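Local coordinates for protein cellulase (Rhodothermus marinus, PDB 3B7M) that probably hydrolyses internal beta-1,4-glucosidic bonds of cellulose as a family 12 endoglucanase that is thermostable yet engineered for activity at moderate temperatures, at residues Phe43-Ala48 against Ala58-Gln63; Trp82-Ile87 against Thr195-Phe200; Gly90-Ala95 against Trp118-Gly123; Glu114-Leu119 against Val154-Arg159. All coordinates share one frame; numbering follows the deposited sequence.

Contact 1 of 4, residues Phe43-Ala48 against Ala58-Gln63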
# COMPACT_ATOMS: atom_id res chain seq x y z
N PHE A 43 8.11 -3.67 11.24
CA PHE A 43 7.15 -4.46 11.99
C PHE A 43 7.05 -5.91 11.56
O PHE A 43 7.30 -6.25 10.39
CB PHE A 43 5.76 -3.78 12.08
CG PHE A 43 5.03 -3.69 10.77
CD1 PHE A 43 4.18 -4.73 10.36
CD2 PHE A 43 5.15 -2.57 9.96
CE1 PHE A 43 3.49 -4.65 9.16
CE2 PHE A 43 4.46 -2.47 8.77
CZ PHE A 43 3.62 -3.51 8.37
N THR A 44 6.70 -6.76 12.51
CA THR A 44 6.46 -8.18 12.28
C THR A 44 5.04 -8.48 12.71
O THR A 44 4.63 -8.08 13.79
CB THR A 44 7.41 -9.04 13.12
OG1 THR A 44 8.76 -8.70 12.79
CG2 THR A 44 7.18 -10.57 12.89
N ILE A 45 4.29 -9.16 11.85
CA ILE A 45 3.00 -9.68 12.24
C ILE A 45 3.19 -10.92 13.14
O ILE A 45 3.62 -11.98 12.67
CB ILE A 45 2.10 -9.98 11.02
CG1 ILE A 45 2.10 -8.77 10.08
CG2 ILE A 45 0.67 -10.32 11.49
CD1 ILE A 45 1.35 -8.96 8.77
N THR A 46 2.89 -10.77 14.42
CA THR A 46 3.12 -11.84 15.39
C THR A 46 1.88 -12.69 15.58
O THR A 46 1.96 -13.83 16.05
CB THR A 46 3.54 -11.28 16.77
OG1 THR A 46 2.57 -10.33 17.18
CG2 THR A 46 4.91 -10.61 16.71
N ARG A 47 0.72 -12.13 15.22
CA ARG A 47 -0.56 -12.80 15.35
C ARG A 47 -1.52 -12.38 14.24
O ARG A 47 -1.66 -11.20 13.95
CB ARG A 47 -1.18 -12.49 16.72
CG ARG A 47 -2.48 -13.20 17.00
CD ARG A 47 -2.47 -13.78 18.42
NE ARG A 47 -2.92 -12.87 19.47
CZ ARG A 47 -2.19 -12.48 20.52
NH1 ARG A 47 -0.92 -12.87 20.67
NH2 ARG A 47 -2.73 -11.67 21.43
N ALA A 48 -2.17 -13.35 13.61
CA ALA A 48 -3.15 -13.06 12.59
C ALA A 48 -4.06 -14.27 12.43
O ALA A 48 -3.64 -15.31 11.93
CB ALA A 48 -2.47 -12.71 11.26
N ALA A 58 -7.60 -7.26 6.69
CA ALA A 58 -6.76 -6.29 7.38
C ALA A 58 -5.66 -5.82 6.45
O ALA A 58 -5.29 -6.54 5.50
CB ALA A 58 -6.15 -6.93 8.60
N TYR A 59 -5.13 -4.64 6.73
CA TYR A 59 -3.98 -4.11 5.98
C TYR A 59 -3.06 -3.39 6.95
O TYR A 59 -3.04 -2.14 6.99
CB TYR A 59 -4.47 -3.19 4.85
CG TYR A 59 -3.38 -2.53 4.00
CD1 TYR A 59 -2.35 -3.28 3.42
CD2 TYR A 59 -3.42 -1.16 3.74
CE1 TYR A 59 -1.37 -2.67 2.62
CE2 TYR A 59 -2.45 -0.54 2.95
CZ TYR A 59 -1.43 -1.30 2.39
OH TYR A 59 -0.48 -0.68 1.62
N PRO A 60 -2.31 -4.15 7.78
CA PRO A 60 -1.37 -3.48 8.68
C PRO A 60 -0.32 -2.81 7.80
O PRO A 60 0.09 -3.40 6.80
CB PRO A 60 -0.74 -4.62 9.47
CG PRO A 60 -0.90 -5.85 8.56
CD PRO A 60 -2.24 -5.63 7.91
N ASN A 61 0.06 -1.58 8.12
CA ASN A 61 0.84 -0.80 7.17
C ASN A 61 1.70 0.27 7.81
O ASN A 61 1.47 0.67 8.95
CB ASN A 61 -0.09 -0.17 6.12
CG ASN A 61 -0.95 0.94 6.68
OD1 ASN A 61 -0.57 2.10 6.63
ND2 ASN A 61 -2.11 0.59 7.24
N ILE A 62 2.69 0.73 7.07
CA ILE A 62 3.42 1.94 7.45
C ILE A 62 3.10 3.03 6.43
O ILE A 62 3.08 2.77 5.22
CB ILE A 62 4.95 1.68 7.58
CG1 ILE A 62 5.69 2.97 7.98
CG2 ILE A 62 5.51 1.01 6.32
CD1 ILE A 62 7.11 2.72 8.55
N GLN A 63 2.83 4.24 6.92
CA GLN A 63 2.29 5.31 6.08
C GLN A 63 3.13 6.57 6.18
O GLN A 63 3.56 6.92 7.28
CB GLN A 63 0.85 5.64 6.52
CG GLN A 63 0.23 6.80 5.75
CD GLN A 63 -1.08 7.29 6.33
OE1 GLN A 63 -2.15 6.99 5.79
NE2 GLN A 63 -1.02 8.07 7.41
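Phe-43 and Ile-45 lean from strand 43-48 onto Pro-60, Asn-61 and Ile-62. The CB of Phe-43 points toward the other segment. CG lies between the backbone N and the carbonyl carbon (chi1 68°), and this brings the end of the ring against the backbone of residues 60-62. Along one side of the ring, CE1 meets Pro-60 CB at 4.2 Å. At the tip, CZ is 3.9 Å from Pro-60 O. On the other side, CE2 lies 4.0 Å from Asn-61 C and also touches the N and CB of Ile-62.

The two strands belong to different sheets, so this is packing between the layers of the beta-jelly-roll sandwich of glycosyl hydrolase family 12. An alanine in place of Phe-43 would probably open a gap between the sheets and leave Pro-60 and Ile-62 without this aromatic partner.

Ile-45 reaches out with CD1, which meets Pro-60 CG at 3.8 Å. The two side chains cross at about a right angle. The side chain of Asn-61 starts off away from strand 43-48. Its ND2 gives a nearly straight hydrogen bond of 2.9 Å to Tyr-59 O, with the acceptor in the amide plane, and ties the chain together across Pro-60.

Contact 2 of 4, residues Trp82-Ile87 against Thr195-Phe200; sequences WTLTPI and TGFELF
Trp-82 and Thr-195 meet tip to tip, with the threonine over one face of the indole. Thr-195 CG2 is 3.5 Å from the centroid of the five-membered ring of Trp-82 and almost straight above the ring, a CH-pi contact. The OG1 of the same threonine lies over the six-membered part, 3.2 Å from Trp-82 CZ3. Trp-82 has CG anti to the backbone N (chi1 -170°), and this sends the indole across to the other strand. On the opposite face of the indole sits Leu-84 CB, from its own strand.

Phe-197 stands obliquely to Trp-82. The ring planes are 46° apart and the centroid of the phenyl ring is 5.5 Å from that of the six-membered ring. The closest atoms are Trp-82 CZ2 and Phe-197 CZ, at 3.8 Å. Leu-84 CB lies at the edge of the phenyl ring, 4.0 Å from Phe-197 CE1.

The axes of the short strand segments 82-85 and 195-199 come within 9.2 Å, at 27° to each other. They come from the two facing sheets of the sandwich, and these side chains form part of the layer between them.

The polar groups find partners outside the pair: Trp-82 NE1 bonds to Ser-208 OG, and Thr-195 OG1 bonds weakly to Ala-95 O. What joins the two segments is therefore van der Waals and CH-pi packing, with both threonine branches lying over one face of the indole.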
# COMPACT_ATOMS: atom_id res chain seq x y z
N TRP A 82 11.87 -0.47 0.34
CA TRP A 82 11.17 -1.36 1.25
C TRP A 82 11.72 -2.78 1.14
O TRP A 82 12.10 -3.22 0.05
CB TRP A 82 9.67 -1.34 0.95
CG TRP A 82 8.83 -2.03 1.96
CD1 TRP A 82 8.93 -1.93 3.32
CD2 TRP A 82 7.72 -2.91 1.71
NE1 TRP A 82 7.97 -2.70 3.93
CE2 TRP A 82 7.22 -3.32 2.96
CE3 TRP A 82 7.10 -3.40 0.53
CZ2 TRP A 82 6.12 -4.19 3.09
CZ3 TRP A 82 6.02 -4.26 0.66
CH2 TRP A 82 5.54 -4.66 1.93
N THR A 83 11.78 -3.48 2.26
CA THR A 83 12.10 -4.90 2.23
C THR A 83 11.05 -5.67 3.01
O THR A 83 10.76 -5.34 4.15
CB THR A 83 13.50 -5.20 2.80
OG1 THR A 83 14.45 -4.36 2.15
CG2 THR A 83 13.88 -6.67 2.57
N LEU A 84 10.49 -6.69 2.38
CA LEU A 84 9.53 -7.54 3.05
C LEU A 84 10.13 -8.93 3.22
O LEU A 84 11.07 -9.32 2.49
CB LEU A 84 8.22 -7.62 2.28
CG LEU A 84 8.30 -8.28 0.91
CD1 LEU A 84 7.39 -9.50 0.84
CD2 LEU A 84 8.02 -7.27 -0.21
N THR A 85 9.59 -9.66 4.20
CA THR A 85 9.96 -11.04 4.44
C THR A 85 8.69 -11.85 4.27
O THR A 85 7.77 -11.75 5.08
CB THR A 85 10.56 -11.22 5.86
OG1 THR A 85 11.61 -10.27 6.07
CG2 THR A 85 11.12 -12.65 6.04
N PRO A 86 8.62 -12.66 3.20
CA PRO A 86 7.39 -13.41 2.93
C PRO A 86 7.28 -14.66 3.81
O PRO A 86 8.25 -15.05 4.45
CB PRO A 86 7.54 -13.82 1.47
CG PRO A 86 9.03 -13.90 1.25
CD PRO A 86 9.68 -12.94 2.21
N ILE A 87 6.09 -15.25 3.86
CA ILE A 87 5.91 -16.56 4.49
C ILE A 87 5.41 -17.53 3.43
O ILE A 87 5.04 -17.11 2.34
CB ILE A 87 4.91 -16.50 5.68
CG1 ILE A 87 3.61 -15.79 5.26
CG2 ILE A 87 5.56 -15.82 6.88
CD1 ILE A 87 2.49 -15.88 6.27
N THR A 195 2.72 1.30 2.65
CA THR A 195 2.97 -0.07 2.23
C THR A 195 2.72 -1.02 3.41
O THR A 195 2.81 -0.62 4.57
CB THR A 195 4.37 -0.27 1.67
OG1 THR A 195 4.39 -1.47 0.87
CG2 THR A 195 5.42 -0.38 2.81
N GLY A 196 2.40 -2.27 3.09
CA GLY A 196 2.18 -3.30 4.09
C GLY A 196 1.57 -4.53 3.43
O GLY A 196 1.82 -4.79 2.26
N PHE A 197 0.78 -5.27 4.20
CA PHE A 197 0.27 -6.54 3.74
C PHE A 197 -1.25 -6.55 3.83
O PHE A 197 -1.81 -6.31 4.89
CB PHE A 197 0.88 -7.68 4.57
CG PHE A 197 2.39 -7.60 4.68
CD1 PHE A 197 3.20 -8.12 3.68
CD2 PHE A 197 2.99 -6.99 5.77
CE1 PHE A 197 4.59 -8.05 3.78
CE2 PHE A 197 4.38 -6.91 5.87
CZ PHE A 197 5.18 -7.44 4.87
N GLU A 198 -1.91 -6.80 2.70
CA GLU A 198 -3.35 -7.05 2.71
C GLU A 198 -3.54 -8.51 3.11
O GLU A 198 -3.08 -9.40 2.39
CB GLU A 198 -3.97 -6.79 1.33
CG GLU A 198 -4.01 -5.33 0.91
CD GLU A 198 -5.02 -5.07 -0.21
OE1 GLU A 198 -4.97 -5.76 -1.25
OE2 GLU A 198 -5.86 -4.15 -0.04
N LEU A 199 -4.17 -8.74 4.26
CA LEU A 199 -4.36 -10.09 4.80
C LEU A 199 -5.75 -10.64 4.49
O LEU A 199 -6.75 -9.96 4.68
CB LEU A 199 -4.11 -10.12 6.32
CG LEU A 199 -2.73 -9.64 6.78
CD1 LEU A 199 -2.57 -9.80 8.28
CD2 LEU A 199 -1.61 -10.40 6.03
N PHE A 200 -5.79 -11.86 3.97
CA PHE A 200 -7.07 -12.52 3.73
C PHE A 200 -7.21 -13.67 4.71
O PHE A 200 -8.18 -13.72 5.47
CB PHE A 200 -7.20 -13.00 2.28
CG PHE A 200 -7.24 -11.89 1.27
CD1 PHE A 200 -6.08 -11.19 0.92
CD2 PHE A 200 -8.45 -11.52 0.67
CE1 PHE A 200 -6.11 -10.17 -0.03
CE2 PHE A 200 -8.49 -10.49 -0.27
CZ PHE A 200 -7.32 -9.82 -0.62

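Contact 3 of 4, residues Gly90-Ala95 against Trp118-Gly123; sequences GRWNAA and WLNKNG
Trp-92 has CG between the backbone N and the carbonyl carbon (chi1 52°), which lays its indole across Lys-121 and Asn-122. Asn-122 CB lies over the ring face near its rim, 3.5 Å from Trp-92 NE1, which bonds to Thr-89 O. Trp-118 has CG anti to its carbonyl carbon (chi1 -68°), and its ring lies against Asn-93 and Ala-95 on the other side of the sheet. Asn-93 CB makes a CH-pi contact 4.2 Å from the centroid of the six-membered ring of Trp-118. Ala-95 CB sits over the five-membered ring, 3.9 Å from Trp-118 CD1. An alanine at Trp-118 would probably leave Asn-93 and Ala-95 without this aromatic cover.

The backbones pair as an antiparallel hairpin. Ala-94 N bonds to Asn-120 O at 2.8 Å, and Leu-119 N to Ala-94 O at 2.9 Å. Leu-119 and Asn-120 both face Ala-94, a classic beta bulge that shifts the register by one. Asn-122 N bonds to Trp-92 O at 3.1 Å, while the return bond is weak. Arg-91 NH1 makes a salt bridge to Asp-124, and NH2 bonds to Gly-53 O.

In the large sheet, strand 189-199 flanks strand 91-101, and strand 152-159 flanks strand 112-122.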
# COMPACT_ATOMS: atom_id res chain seq x y z
N GLY A 90 -0.83 -19.03 3.98
CA GLY A 90 -1.87 -18.03 4.08
C GLY A 90 -2.24 -17.41 2.74
O GLY A 90 -1.72 -17.81 1.70
N ARG A 91 -3.15 -16.45 2.79
CA ARG A 91 -3.54 -15.72 1.59
C ARG A 91 -3.36 -14.27 1.94
O ARG A 91 -4.04 -13.76 2.83
CB ARG A 91 -4.99 -16.03 1.17
CG ARG A 91 -5.21 -17.47 0.67
CD ARG A 91 -6.61 -17.67 0.04
NE ARG A 91 -7.64 -17.21 0.95
CZ ARG A 91 -8.57 -16.30 0.69
NH1 ARG A 91 -8.74 -15.75 -0.51
NH2 ARG A 91 -9.38 -15.98 1.67
N TRP A 92 -2.43 -13.61 1.25
CA TRP A 92 -2.02 -12.25 1.56
C TRP A 92 -1.31 -11.65 0.35
O TRP A 92 -0.87 -12.39 -0.53
CB TRP A 92 -1.06 -12.22 2.78
CG TRP A 92 0.11 -13.18 2.64
CD1 TRP A 92 0.18 -14.46 3.10
CD2 TRP A 92 1.36 -12.93 1.96
NE1 TRP A 92 1.40 -15.02 2.77
CE2 TRP A 92 2.13 -14.11 2.06
CE3 TRP A 92 1.90 -11.82 1.29
CZ2 TRP A 92 3.41 -14.22 1.51
CZ3 TRP A 92 3.16 -11.92 0.75
CH2 TRP A 92 3.90 -13.12 0.86
N ASN A 93 -1.19 -10.32 0.31
CA ASN A 93 -0.27 -9.68 -0.62
C ASN A 93 0.66 -8.73 0.10
O ASN A 93 0.43 -8.37 1.25
CB ASN A 93 -1.00 -8.99 -1.79
CG ASN A 93 -1.80 -7.76 -1.36
OD1 ASN A 93 -2.82 -7.42 -1.97
ND2 ASN A 93 -1.33 -7.09 -0.33
N ALA A 94 1.72 -8.32 -0.59
CA ALA A 94 2.59 -7.26 -0.12
C ALA A 94 2.44 -6.13 -1.14
O ALA A 94 2.80 -6.29 -2.31
CB ALA A 94 4.04 -7.76 -0.03
N ALA A 95 1.87 -5.01 -0.70
CA ALA A 95 1.39 -4.02 -1.65
C ALA A 95 1.52 -2.60 -1.11
O ALA A 95 1.21 -2.34 0.06
CB ALA A 95 -0.08 -4.31 -2.00
N TRP A 118 1.67 -4.13 -6.28
CA TRP A 118 1.81 -5.44 -5.66
C TRP A 118 3.18 -5.98 -6.00
O TRP A 118 3.53 -6.12 -7.18
CB TRP A 118 0.75 -6.40 -6.21
CG TRP A 118 -0.68 -6.11 -5.81
CD1 TRP A 118 -1.25 -4.88 -5.64
CD2 TRP A 118 -1.73 -7.07 -5.62
NE1 TRP A 118 -2.59 -5.02 -5.32
CE2 TRP A 118 -2.90 -6.35 -5.30
CE3 TRP A 118 -1.78 -8.47 -5.65
CZ2 TRP A 118 -4.11 -6.99 -5.02
CZ3 TRP A 118 -2.99 -9.10 -5.38
CH2 TRP A 118 -4.14 -8.36 -5.06
N LEU A 119 3.94 -6.31 -4.97
CA LEU A 119 5.30 -6.82 -5.12
C LEU A 119 5.38 -8.33 -4.94
O LEU A 119 6.28 -8.99 -5.49
CB LEU A 119 6.23 -6.12 -4.11
CG LEU A 119 6.36 -4.60 -4.26
CD1 LEU A 119 7.33 -4.06 -3.23
CD2 LEU A 119 6.83 -4.23 -5.67
N ASN A 120 4.45 -8.87 -4.15
CA ASN A 120 4.45 -10.29 -3.81
C ASN A 120 3.08 -10.69 -3.30
O ASN A 120 2.26 -9.82 -2.95
CB ASN A 120 5.52 -10.59 -2.75
CG ASN A 120 6.19 -11.96 -2.92
OD1 ASN A 120 7.39 -12.11 -2.68
ND2 ASN A 120 5.43 -12.95 -3.33
N LYS A 121 2.82 -11.99 -3.28
CA LYS A 121 1.61 -12.57 -2.71
C LYS A 121 1.77 -14.07 -2.49
O LYS A 121 2.72 -14.69 -2.96
CB LYS A 121 0.40 -12.32 -3.63
CG LYS A 121 0.49 -12.99 -5.02
CD LYS A 121 -0.65 -12.54 -5.91
CE LYS A 121 -0.79 -13.45 -7.13
NZ LYS A 121 -2.06 -13.17 -7.87
N ASN A 122 0.81 -14.65 -1.78
CA ASN A 122 0.68 -16.09 -1.65
C ASN A 122 -0.79 -16.49 -1.68
O ASN A 122 -1.66 -15.77 -1.16
CB ASN A 122 1.34 -16.57 -0.35
CG ASN A 122 1.51 -18.08 -0.31
OD1 ASN A 122 0.80 -18.79 0.41
ND2 ASN A 122 2.44 -18.58 -1.10
N GLY A 123 -1.07 -17.66 -2.26
CA GLY A 123 -2.44 -18.12 -2.40
C GLY A 123 -3.10 -17.48 -3.60
O GLY A 123 -2.46 -16.80 -4.40

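Contact 4 of 4, residues Glu114-Leu119 against Val154-Arg159; sequences ELMIWL and VISYVR
Leu-115 and Tyr-157 pack on one face of a parallel strand pair, and Trp-118 and Val-158 on the other. The tight part is the backbone ladder. Five hydrogen bonds link the strands, all nearly straight. They include Met-116 N to Ile-155 O at 2.8 Å and Trp-118 N to Tyr-157 O at 2.7 Å. Bonds from Ile-155 N, Tyr-157 N and Arg-159 N run back the other way.

On the helix-covered face, Leu-115 CD2 meets Tyr-157 CD1 at 4.0 Å, the two side chains crossing at a slant. Tyr-157 OH bonds to Asp-177, and Phe-174 packs edge-to-face with the Tyr-157 ring. Both partners lie on helix 171-181, which covers this face.

The other face is buried in its middle and more accessible at Glu-114 and Val-158. Val-158 lies beside Trp-118 and points the same way, with Val-158 CG2 4.3 Å from the centroid of the indole's five-membered ring. Met-116 CB lies in plane at the edge of the indole, and Ser-156 OG is 3.8 Å from it. Trp-118 NE1 is buried here without a polar partner in the model; Ser-156 OG is 4.1 Å from it. Glu-114 OE1 touches Val-154 CG2 only at 4.2 Å, and its OE2 lies near Asp-97 OD2. Arg-159 forms the partly exposed end of the pair.

A parallel pair within a mostly antiparallel sheet, backed by one helix, fits the family 12 jelly roll. In that family the concave face of this larger sheet forms the cellulose cleft, and the side bearing Glu-114, Met-116 and Trp-118 probably faces it.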
# COMPACT_ATOMS: atom_id res chain seq x y z
N GLU A 114 -7.14 5.30 -5.80
CA GLU A 114 -6.26 4.46 -5.01
C GLU A 114 -5.37 3.75 -6.01
O GLU A 114 -5.87 3.07 -6.91
CB GLU A 114 -7.13 3.46 -4.25
CG GLU A 114 -6.38 2.48 -3.38
CD GLU A 114 -7.29 1.63 -2.47
OE1 GLU A 114 -8.54 1.82 -2.46
OE2 GLU A 114 -6.74 0.77 -1.74
N LEU A 115 -4.06 3.94 -5.87
CA LEU A 115 -3.09 3.26 -6.72
C LEU A 115 -2.27 2.27 -5.90
O LEU A 115 -1.59 2.65 -4.94
CB LEU A 115 -2.16 4.27 -7.41
CG LEU A 115 -1.32 3.81 -8.61
CD1 LEU A 115 -1.09 4.96 -9.58
CD2 LEU A 115 0.01 3.22 -8.18
N MET A 116 -2.36 1.01 -6.29
CA MET A 116 -1.68 -0.10 -5.62
C MET A 116 -0.53 -0.66 -6.46
O MET A 116 -0.59 -0.71 -7.69
CB MET A 116 -2.65 -1.24 -5.31
CG MET A 116 -3.90 -0.83 -4.52
SD MET A 116 -4.67 -2.25 -3.72
CE MET A 116 -3.59 -2.43 -2.30
N ILE A 117 0.53 -1.08 -5.77
CA ILE A 117 1.65 -1.73 -6.42
C ILE A 117 1.92 -2.99 -5.64
O ILE A 117 2.32 -2.93 -4.48
CB ILE A 117 2.88 -0.82 -6.46
CG1 ILE A 117 2.51 0.52 -7.12
CG2 ILE A 117 4.08 -1.51 -7.13
CD1 ILE A 117 3.62 1.59 -7.04
N TRP A 118 1.67 -4.13 -6.28
CA TRP A 118 1.81 -5.44 -5.66
C TRP A 118 3.18 -5.98 -6.00
O TRP A 118 3.53 -6.12 -7.18
CB TRP A 118 0.75 -6.40 -6.21
CG TRP A 118 -0.68 -6.11 -5.81
CD1 TRP A 118 -1.25 -4.88 -5.64
CD2 TRP A 118 -1.73 -7.07 -5.62
NE1 TRP A 118 -2.59 -5.02 -5.32
CE2 TRP A 118 -2.90 -6.35 -5.30
CE3 TRP A 118 -1.78 -8.47 -5.65
CZ2 TRP A 118 -4.11 -6.99 -5.02
CZ3 TRP A 118 -2.99 -9.10 -5.38
CH2 TRP A 118 -4.14 -8.36 -5.06
N LEU A 119 3.94 -6.31 -4.97
CA LEU A 119 5.30 -6.82 -5.12
C LEU A 119 5.38 -8.33 -4.94
O LEU A 119 6.28 -8.99 -5.49
CB LEU A 119 6.23 -6.12 -4.11
CG LEU A 119 6.36 -4.60 -4.26
CD1 LEU A 119 7.33 -4.06 -3.23
CD2 LEU A 119 6.83 -4.23 -5.67
N VAL A 154 -9.79 2.26 -8.50
CA VAL A 154 -8.66 1.48 -8.00
C VAL A 154 -7.80 1.02 -9.19
O VAL A 154 -8.30 0.32 -10.07
CB VAL A 154 -9.08 0.23 -7.18
CG1 VAL A 154 -7.86 -0.39 -6.49
CG2 VAL A 154 -10.16 0.57 -6.15
N ILE A 155 -6.54 1.43 -9.19
CA ILE A 155 -5.57 1.03 -10.22
C ILE A 155 -4.51 0.20 -9.52
O ILE A 155 -3.90 0.67 -8.55
CB ILE A 155 -4.90 2.25 -10.93
CG1 ILE A 155 -5.93 3.32 -11.31
CG2 ILE A 155 -4.10 1.80 -12.18
CD1 ILE A 155 -5.86 4.60 -10.46
N SER A 156 -4.32 -1.04 -9.97
CA SER A 156 -3.33 -1.93 -9.38
C SER A 156 -2.31 -2.38 -10.40
O SER A 156 -2.67 -2.81 -11.50
CB SER A 156 -3.99 -3.17 -8.78
OG SER A 156 -5.01 -2.84 -7.85
N TYR A 157 -1.03 -2.26 -10.04
CA TYR A 157 0.09 -2.76 -10.84
C TYR A 157 0.65 -3.97 -10.11
O TYR A 157 1.03 -3.87 -8.94
CB TYR A 157 1.17 -1.68 -10.99
CG TYR A 157 0.69 -0.46 -11.76
CD1 TYR A 157 -0.03 0.56 -11.13
CD2 TYR A 157 0.97 -0.34 -13.12
CE1 TYR A 157 -0.47 1.68 -11.85
CE2 TYR A 157 0.54 0.77 -13.85
CZ TYR A 157 -0.19 1.77 -13.22
OH TYR A 157 -0.60 2.86 -13.95
N VAL A 158 0.67 -5.11 -10.79
CA VAL A 158 1.10 -6.37 -10.17
C VAL A 158 2.35 -6.85 -10.89
O VAL A 158 2.30 -7.19 -12.07
CB VAL A 158 -0.02 -7.45 -10.24
CG1 VAL A 158 0.39 -8.71 -9.51
CG2 VAL A 158 -1.32 -6.91 -9.65
N ARG A 159 3.47 -6.84 -10.18
CA ARG A 159 4.75 -7.32 -10.70
C ARG A 159 4.65 -8.75 -11.19
O ARG A 159 4.27 -9.62 -10.43
CB ARG A 159 5.81 -7.23 -9.61
CG ARG A 159 7.17 -6.77 -10.13
CD ARG A 159 8.17 -6.73 -9.02
NE ARG A 159 9.42 -6.07 -9.41
CZ ARG A 159 10.51 -6.71 -9.86
NH1 ARG A 159 10.50 -8.03 -9.98
NH2 ARG A 159 11.60 -6.02 -10.18

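In the fold
All four contacts involve the large mixed sheet. Contacts 1 and 2 join it to the six-stranded sheet, their centres about 8 Å apart. Contacts 3 and 4 lie within the large sheet, where they share strand 112-122, Trp-118 and Leu-119, with centres about 12 Å apart. Across that sheet the strands run 61-65, 189-199, 91-101, 112-122, 152-159, so the contacts follow one another from 1 to 4. Contact 1 closes first along the chain. Contact 2 then spans residues 82 to 200 and encloses contacts 3 and 4. Contacts 1 and 4 have centres about 19 Å apart. Contacts 3 and 4 build the larger sheet; only contact 2 joins segments over a hundred residues apart.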